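Putative secreted protein (Streptomyces sp. SirexAA-E, PDB 4PEY) cleaves beta-1,3-glucans such as laminarin from their non-reducing ends, releasing glucose and laminaribiose. Local coordinates at residues P22-F27 with R54-F59; H284-P289 with L308-A313. The protein carries 1 engineered substitution. All blocks are in the same frame, centred on the assembly; numbering follows the deposited sequence. Where two conformers were deposited one is given.

From the N terminus, interaction 1 comes first. Strand 24-27 leads into helix 34-45, and the chain returns as strand 55-59 to pair with it. Interaction 2 closes a later coil. Between strand 284-287 and strand 306-309 lie two short strands, 291-294 and 298-300, and no helix. The two contacts are in series, so they neither nest nor cross. In family 55 two beta-helix domains stand in tandem, and each contact lies near the start of one of them. They also touch. Asn23 ND2 probably bonds Pro289 O, and Arg54 NE probably bonds Leu312 O. Val24 CG2 packs on Pro289 CD. The two domains are tied together here.

Interaction 1: residues P22-F27 with R54-F59; sequences PNVLVF and RYALMF
Four backbone hydrogen bonds join Asn23, Leu25 and Phe27 to Ala56 and Met58. Asn23 O accepts from Ala56 N at 2.9 Å, and Leu25 N gives to Ala56 O at 2.8 Å. The ladder goes on with Met58 N to Leu25 O and ends with Phe27 N to Met58 O. The strands run parallel, with their axes 19° apart.

The aromatic contact is an offset stack of Phe27 and Phe59. The two side chains lie side by side and point the same way; their rings overlap in part, with centroids 4.8 Å apart and planes at 29°. Phe27 CD2 sits over one face of Phe59, nearer the rim, 3.5 Å from CZ of Phe59. Phe27 CB also makes an off-centre CH-pi contact with that ring. Tyr64 and Phe89 meet Phe59 edge-to-face.

On the face with the rings, Leu25 CD2 meets Leu57 CD2 at 4.0 Å, and Leu25 CD1 comes to the edge of the Tyr55 ring. Leu25 and Tyr55 also touch Val41 of helix 34-45. On the other face, Val24 CG1, anti to its own backbone N (chi1 -179°), meets Met58 CG at 4.1 Å.

Between the two segments every hydrogen bond is backbone to backbone. Asn23 ND2 instead bonds Pro289 O, and Tyr55 OH bonds Lys44 NZ. The ladder sets the register, and the leucines and phenylalanines make the face toward helix 34-45 apolar.

Interaction 2: residues H284-P289 with L308-A313; sequences HLLFTP and LGLGLA
Leu308 O accepts a hydrogen bond from Phe287 N at 2.8 Å. The donor is tilted 22° from the carbonyl plane. Leu286 CA adds a CA-H...O contact to the same oxygen at 3.4 Å, and the edge of the Phe287 ring lies beside it. Two more bonds complete the parallel ladder, Leu308 N to Leu285 O and Leu310 N to Phe287 O.

Leu286 and Leu308 lie side by side, pointing the same way. In both, CG is anti to the backbone N (chi1 -175° in Leu286). Leu286 CD1 meets Leu308 CD2 at 3.9 Å and Leu310 CG at 4.1 Å. On the other face Phe287 CB packs against Ala313 CB at 3.7 Å.

Beyond the strands, Leu310 O bonds Ala313 N and so closes a tight turn. Gly311 and Leu312 at its centre both have positive phi. The ring of Pro289 lies against this turn, with CG 3.6 Å from Leu310 O and 4.1 Å from Leu310 CB. A side chain on Gly311 would clash with that ring. An alanine at Pro289 lacks CG and CD, and would probably lose the ring's packing on Leu310 O and CB and open a gap there.

Strand 284-287 has strand 263-266 on its other side, where Leu286 makes backbone bonds with Tyr264 and Val266. Strand 306-309 pairs onward with strand 333-335, as in successive coils of a parallel beta-helix. At the turn end, the side chain of Leu310 rests on Val24 of strand 24-27 and on Ala56 and Met58 of strand 55-59.

Interaction 1: residues P22-F27 with R54-F59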
ATOM      1  N   PRO A  22     -11.672   9.965  20.668  1.00 21.63           N
ATOM      2  CA  PRO A  22     -11.398  11.372  20.359  1.00 21.98           C
ATOM      3  C   PRO A  22     -10.600  11.601  19.077  1.00 18.88           C
ATOM      4  O   PRO A  22     -10.502  12.751  18.645  1.00 21.09           O
ATOM      5  CB  PRO A  22     -10.599  11.841  21.577  1.00 23.71           C
ATOM      6  CG  PRO A  22      -9.929  10.602  22.079  1.00 23.47           C
ATOM      7  CD  PRO A  22     -10.914   9.496  21.845  1.00 22.97           C
ATOM      8  N   ASN A  23     -10.041  10.546  18.486  1.00 16.88           N
ATOM      9  CA  ASN A  23      -9.222  10.697  17.285  1.00 16.81           C
ATOM     10  C   ASN A  23     -10.003  10.434  16.001  1.00 16.05           C
ATOM     11  O   ASN A  23      -9.448  10.479  14.905  1.00 15.80           O
ATOM     12  CB  ASN A  23      -8.008   9.768  17.342  1.00 17.92           C
ATOM     13  CG  ASN A  23      -7.064  10.117  18.470  1.00 22.23           C
ATOM     14  OD1 ASN A  23      -7.077  11.237  18.982  1.00 24.76           O
ATOM     15  ND2 ASN A  23      -6.224   9.159  18.856  1.00 23.04           N
ATOM     16  N   VAL A  24     -11.290  10.141  16.139  1.00 16.77           N
ATOM     17  CA  VAL A  24     -12.163  10.052  14.981  1.00 15.43           C
ATOM     18  C   VAL A  24     -13.068  11.274  15.005  1.00 16.33           C
ATOM     19  O   VAL A  24     -13.932  11.409  15.874  1.00 19.50           O
ATOM     20  CB  VAL A  24     -13.019   8.763  14.968  1.00 15.88           C
ATOM     21  CG1 VAL A  24     -13.889   8.729  13.722  1.00 17.08           C
ATOM     22  CG2 VAL A  24     -12.142   7.521  15.014  1.00 16.63           C
ATOM     23  N   LEU A  25     -12.835  12.185  14.068  1.00 14.35           N
ATOM     24  CA  LEU A  25     -13.606  13.412  13.981  1.00 15.13           C
ATOM     25  C   LEU A  25     -14.723  13.189  12.978  1.00 14.94           C
ATOM     26  O   LEU A  25     -14.463  12.965  11.796  1.00 15.85           O
ATOM     27  CB  LEU A  25     -12.722  14.595  13.563  1.00 18.39           C
ATOM     28  CG  LEU A  25     -11.653  15.115  14.534  1.00 22.07           C
ATOM     29  CD1 LEU A  25     -10.559  14.097  14.804  1.00 26.22           C
ATOM     30  CD2 LEU A  25     -11.043  16.396  13.999  1.00 23.87           C
ATOM     31  N   VAL A  26     -15.961  13.216  13.459  1.00 16.86           N
ATOM     32  CA  VAL A  26     -17.113  12.964  12.610  1.00 16.44           C
ATOM     33  C   VAL A  26     -17.849  14.269  12.325  1.00 16.78           C
ATOM     34  O   VAL A  26     -18.226  14.999  13.243  1.00 19.59           O
ATOM     35  CB  VAL A  26     -18.076  11.939  13.248  1.00 17.87           C
ATOM     36  CG1 VAL A  26     -19.237  11.656  12.316  1.00 19.51           C
ATOM     37  CG2 VAL A  26     -17.337  10.641  13.566  1.00 18.81           C
ATOM     38  N   PHE A  27     -18.042  14.546  11.041  1.00 16.78           N
ATOM     39  CA  PHE A  27     -18.680  15.777  10.579  1.00 16.99           C
ATOM     40  C   PHE A  27     -20.013  15.467   9.924  1.00 18.31           C
ATOM     41  O   PHE A  27     -20.185  14.404   9.334  1.00 18.61           O
ATOM     42  CB  PHE A  27     -17.786  16.516   9.573  1.00 18.96           C
ATOM     43  CG  PHE A  27     -16.410  16.825  10.089  1.00 18.68           C
ATOM     44  CD1 PHE A  27     -16.188  17.940  10.882  1.00 21.11           C
ATOM     45  CD2 PHE A  27     -15.340  16.003   9.779  1.00 20.28           C
ATOM     46  CE1 PHE A  27     -14.922  18.229  11.361  1.00 21.74           C
ATOM     47  CE2 PHE A  27     -14.069  16.289  10.250  1.00 20.13           C
ATOM     48  CZ  PHE A  27     -13.861  17.400  11.045  1.00 20.55           C
ATOM     49  N   ARG A  54      -2.500  10.549  15.469  1.00 13.32           N
ATOM     50  CA  ARG A  54      -3.263   9.836  14.441  1.00 12.23           C
ATOM     51  C   ARG A  54      -4.668  10.413  14.349  1.00 13.41           C
ATOM     52  O   ARG A  54      -5.293  10.653  15.381  1.00 15.23           O
ATOM     53  CB  ARG A  54      -3.362   8.338  14.768  1.00 13.53           C
ATOM     54  CG  ARG A  54      -2.037   7.594  14.864  1.00 12.77           C
ATOM     55  CD  ARG A  54      -1.396   7.486  13.495  1.00 12.29           C
ATOM     56  NE  ARG A  54      -0.239   6.590  13.477  1.00 13.08           N
ATOM     57  CZ  ARG A  54       1.013   6.958  13.745  1.00 13.04           C
ATOM     58  NH1 ARG A  54       1.288   8.210  14.094  1.00 12.33           N
ATOM     59  NH2 ARG A  54       1.996   6.065  13.682  1.00 14.50           N
ATOM     60  N   TYR A  55      -5.188  10.589  13.133  1.00 12.12           N
ATOM     61  CA  TYR A  55      -6.515  11.182  12.954  1.00 13.51           C
ATOM     62  C   TYR A  55      -7.306  10.527  11.847  1.00 12.09           C
ATOM     63  O   TYR A  55      -6.767  10.295  10.754  1.00 12.13           O
ATOM     64  CB  TYR A  55      -6.417  12.676  12.627  1.00 14.93           C
ATOM     65  CG  TYR A  55      -5.761  13.519  13.680  1.00 16.86           C
ATOM     66  CD1 TYR A  55      -4.388  13.726  13.668  1.00 17.08           C
ATOM     67  CD2 TYR A  55      -6.513  14.127  14.673  1.00 19.67           C
ATOM     68  CE1 TYR A  55      -3.781  14.501  14.622  1.00 19.82           C
ATOM     69  CE2 TYR A  55      -5.913  14.911  15.633  1.00 22.32           C
ATOM     70  CZ  TYR A  55      -4.549  15.095  15.601  1.00 23.53           C
ATOM     71  OH  TYR A  55      -3.943  15.876  16.556  1.00 28.55           O
ATOM     72  N   ALA A  56      -8.594  10.282  12.105  1.00 11.44           N
ATOM     73  CA  ALA A  56      -9.526   9.909  11.041  1.00 10.18           C
ATOM     74  C   ALA A  56     -10.587  10.986  10.919  1.00 13.22           C
ATOM     75  O   ALA A  56     -11.203  11.368  11.918  1.00 14.94           O
ATOM     76  CB  ALA A  56     -10.173   8.549  11.309  1.00 12.11           C
ATOM     77  N   LEU A  57     -10.783  11.483   9.700  1.00 12.19           N
ATOM     78  CA  LEU A  57     -11.817  12.474   9.403  1.00 12.81           C
ATOM     79  C   LEU A  57     -12.938  11.757   8.659  1.00 13.48           C
ATOM     80  O   LEU A  57     -12.722  11.209   7.576  1.00 14.22           O
ATOM     81  CB  LEU A  57     -11.262  13.628   8.560  1.00 13.05           C
ATOM     82  CG  LEU A  57      -9.923  14.218   9.022  1.00 12.28           C
ATOM     83  CD1 LEU A  57      -9.426  15.267   8.032  1.00 14.03           C
ATOM     84  CD2 LEU A  57     -10.044  14.796  10.432  1.00 14.67           C
ATOM     85  N   MET A  58     -14.131  11.743   9.243  1.00 13.13           N
ATOM     86  CA  MET A  58     -15.255  10.992   8.692  0.65 12.11           C
ATOM     87  C   MET A  58     -16.426  11.914   8.416  1.00 14.72           C
ATOM     88  O   MET A  58     -16.821  12.684   9.284  1.00 16.83           O
ATOM     89  CB  MET A  58     -15.678   9.882   9.658  0.65 12.73           C
ATOM     90  CG  MET A  58     -14.688   8.734   9.751  0.65 13.56           C
ATOM     91  SD  MET A  58     -14.763   7.728   8.263  0.65 15.04           S
ATOM     92  CE  MET A  58     -13.746   6.333   8.725  0.65 13.99           C
ATOM     93  N   PHE A  59     -16.985  11.824   7.218  1.00 13.38           N
ATOM     94  CA  PHE A  59     -18.059  12.722   6.818  1.00 14.04           C
ATOM     95  C   PHE A  59     -19.364  11.979   6.561  1.00 14.12           C
ATOM     96  O   PHE A  59     -19.424  11.086   5.708  1.00 14.41           O
ATOM     97  CB  PHE A  59     -17.634  13.504   5.568  1.00 14.32           C
ATOM     98  CG  PHE A  59     -16.556  14.522   5.832  1.00 14.24           C
ATOM     99  CD1 PHE A  59     -15.237  14.133   6.044  1.00 14.79           C
ATOM    100  CD2 PHE A  59     -16.864  15.873   5.873  1.00 15.16           C
ATOM    101  CE1 PHE A  59     -14.252  15.078   6.301  1.00 14.02           C
ATOM    102  CE2 PHE A  59     -15.891  16.815   6.119  1.00 15.59           C
ATOM    103  CZ  PHE A  59     -14.582  16.421   6.340  1.00 14.80           C
TER

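Interaction 2: residues H284-P289 with L308-A313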
ATOM      1  N   HIS A 284     -15.244  -8.943  15.322  1.00 13.57           N
ATOM      2  CA  HIS A 284     -14.278  -8.373  14.398  1.00 14.61           C
ATOM      3  C   HIS A 284     -13.481  -7.296  15.127  1.00 13.83           C
ATOM      4  O   HIS A 284     -13.733  -7.028  16.305  1.00 14.63           O
ATOM      5  CB  HIS A 284     -14.994  -7.810  13.173  1.00 14.79           C
ATOM      6  CG  HIS A 284     -15.838  -8.824  12.462  1.00 13.71           C
ATOM      7  ND1 HIS A 284     -15.340  -9.631  11.462  1.00 14.59           N
ATOM      8  CD2 HIS A 284     -17.133  -9.181  12.628  1.00 15.84           C
ATOM      9  CE1 HIS A 284     -16.299 -10.430  11.028  1.00 15.17           C
ATOM     10  NE2 HIS A 284     -17.396 -10.182  11.722  1.00 16.08           N
ATOM     11  N   LEU A 285     -12.511  -6.697  14.440  1.00 13.68           N
ATOM     12  CA  LEU A 285     -11.642  -5.690  15.052  1.00 14.05           C
ATOM     13  C   LEU A 285     -11.712  -4.371  14.299  1.00 13.17           C
ATOM     14  O   LEU A 285     -11.516  -4.340  13.087  1.00 13.10           O
ATOM     15  CB  LEU A 285     -10.187  -6.176  15.087  1.00 13.15           C
ATOM     16  CG  LEU A 285      -9.927  -7.437  15.922  1.00 13.15           C
ATOM     17  CD1 LEU A 285      -8.482  -7.890  15.765  1.00 15.15           C
ATOM     18  CD2 LEU A 285     -10.254  -7.207  17.396  1.00 15.16           C
ATOM     19  N   LEU A 286     -11.993  -3.290  15.021  1.00 13.30           N
ATOM     20  CA  LEU A 286     -11.915  -1.937  14.476  1.00 13.19           C
ATOM     21  C   LEU A 286     -10.876  -1.156  15.259  1.00 13.51           C
ATOM     22  O   LEU A 286     -11.118  -0.809  16.420  1.00 14.71           O
ATOM     23  CB  LEU A 286     -13.274  -1.229  14.548  1.00 14.85           C
ATOM     24  CG  LEU A 286     -13.323   0.159  13.899  1.00 14.53           C
ATOM     25  CD1 LEU A 286     -13.200   0.043  12.384  1.00 15.99           C
ATOM     26  CD2 LEU A 286     -14.599   0.899  14.289  1.00 17.56           C
ATOM     27  N   PHE A 287      -9.720  -0.896  14.644  1.00 13.34           N
ATOM     28  CA  PHE A 287      -8.662  -0.154  15.317  1.00 12.38           C
ATOM     29  C   PHE A 287      -8.874   1.343  15.126  1.00 12.33           C
ATOM     30  O   PHE A 287      -8.708   1.876  14.025  1.00 14.72           O
ATOM     31  CB  PHE A 287      -7.268  -0.558  14.802  1.00 13.62           C
ATOM     32  CG  PHE A 287      -6.859  -1.958  15.171  1.00 12.97           C
ATOM     33  CD1 PHE A 287      -7.285  -3.039  14.415  1.00 14.70           C
ATOM     34  CD2 PHE A 287      -6.040  -2.192  16.270  1.00 15.28           C
ATOM     35  CE1 PHE A 287      -6.902  -4.331  14.749  1.00 16.42           C
ATOM     36  CE2 PHE A 287      -5.665  -3.478  16.608  1.00 14.78           C
ATOM     37  CZ  PHE A 287      -6.091  -4.546  15.848  1.00 16.04           C
ATOM     38  N   THR A 288      -9.238   2.030  16.200  1.00 13.51           N
ATOM     39  CA  THR A 288      -9.382   3.478  16.142  1.00 13.65           C
ATOM     40  C   THR A 288      -7.978   4.092  16.029  1.00 13.42           C
ATOM     41  O   THR A 288      -6.985   3.426  16.343  1.00 13.51           O
ATOM     42  CB  THR A 288     -10.138   4.013  17.379  1.00 15.36           C
ATOM     43  OG1 THR A 288      -9.388   3.752  18.571  1.00 15.60           O
ATOM     44  CG2 THR A 288     -11.501   3.345  17.490  1.00 16.50           C
ATOM     45  N   PRO A 289      -7.878   5.349  15.560  1.00 13.31           N
ATOM     46  CA  PRO A 289      -6.543   5.907  15.297  1.00 13.14           C
ATOM     47  C   PRO A 289      -5.706   6.037  16.557  1.00 14.59           C
ATOM     48  O   PRO A 289      -6.121   6.662  17.532  1.00 16.01           O
ATOM     49  CB  PRO A 289      -6.844   7.291  14.702  1.00 13.47           C
ATOM     50  CG  PRO A 289      -8.287   7.209  14.241  1.00 12.46           C
ATOM     51  CD  PRO A 289      -8.945   6.309  15.233  1.00 13.50           C
ATOM     52  N   LEU A 308      -9.960  -3.904  10.681  1.00 12.67           N
ATOM     53  CA  LEU A 308     -10.004  -2.655   9.927  1.00 11.75           C
ATOM     54  C   LEU A 308      -9.444  -1.507  10.740  1.00 12.98           C
ATOM     55  O   LEU A 308      -9.913  -1.258  11.851  1.00 14.57           O
ATOM     56  CB  LEU A 308     -11.451  -2.344   9.517  1.00 13.21           C
ATOM     57  CG  LEU A 308     -11.740  -1.031   8.775  1.00 13.78           C
ATOM     58  CD1 LEU A 308     -10.973  -0.957   7.451  1.00 15.42           C
ATOM     59  CD2 LEU A 308     -13.253  -0.862   8.558  1.00 15.03           C
ATOM     60  N   GLY A 309      -8.450  -0.806  10.195  1.00 13.10           N
ATOM     61  CA  GLY A 309      -7.875   0.339  10.873  1.00 13.10           C
ATOM     62  C   GLY A 309      -8.377   1.668  10.332  1.00 12.83           C
ATOM     63  O   GLY A 309      -8.651   1.804   9.137  1.00 14.71           O
ATOM     64  N   LEU A 310      -8.498   2.642  11.229  1.00 11.90           N
ATOM     65  CA  LEU A 310      -8.827   4.021  10.887  1.00 12.66           C
ATOM     66  C   LEU A 310      -7.633   4.918  11.192  1.00 11.66           C
ATOM     67  O   LEU A 310      -6.875   4.640  12.115  1.00 11.62           O
ATOM     68  CB  LEU A 310     -10.050   4.504  11.681  1.00 14.55           C
ATOM     69  CG  LEU A 310     -11.307   3.636  11.640  1.00 14.33           C
ATOM     70  CD1 LEU A 310     -12.388   4.189  12.571  1.00 17.27           C
ATOM     71  CD2 LEU A 310     -11.821   3.533  10.213  1.00 15.95           C
ATOM     72  N   GLY A 311      -7.480   6.008  10.442  1.00 12.00           N
ATOM     73  CA  GLY A 311      -6.486   7.023  10.770  1.00 12.85           C
ATOM     74  C   GLY A 311      -5.052   6.525  10.906  1.00 11.38           C
ATOM     75  O   GLY A 311      -4.302   7.009  11.764  1.00 11.75           O
ATOM     76  N   LEU A 312      -4.684   5.539  10.087  1.00 11.77           N
ATOM     77  CA  LEU A 312      -3.330   4.965  10.088  1.00 12.38           C
ATOM     78  C   LEU A 312      -2.976   4.382  11.465  1.00 12.13           C
ATOM     79  O   LEU A 312      -1.842   4.502  11.948  1.00 12.11           O
ATOM     80  CB  LEU A 312      -2.291   6.012   9.642  1.00 12.92           C
ATOM     81  CG  LEU A 312      -2.060   6.099   8.125  1.00 11.95           C
ATOM     82  CD1 LEU A 312      -1.407   4.818   7.609  1.00 15.84           C
ATOM     83  CD2 LEU A 312      -3.347   6.413   7.340  1.00 14.58           C
ATOM     84  N   ALA A 313      -3.963   3.734  12.074  1.00 12.23           N
ATOM     85  CA  ALA A 313      -3.764   2.954  13.289  1.00 11.06           C
ATOM     86  C   ALA A 313      -2.517   2.084  13.154  1.00 11.16           C
ATOM     87  O   ALA A 313      -2.318   1.417  12.139  1.00 12.42           O
ATOM     88  CB  ALA A 313      -4.992   2.091  13.578  1.00 11.99           C
TER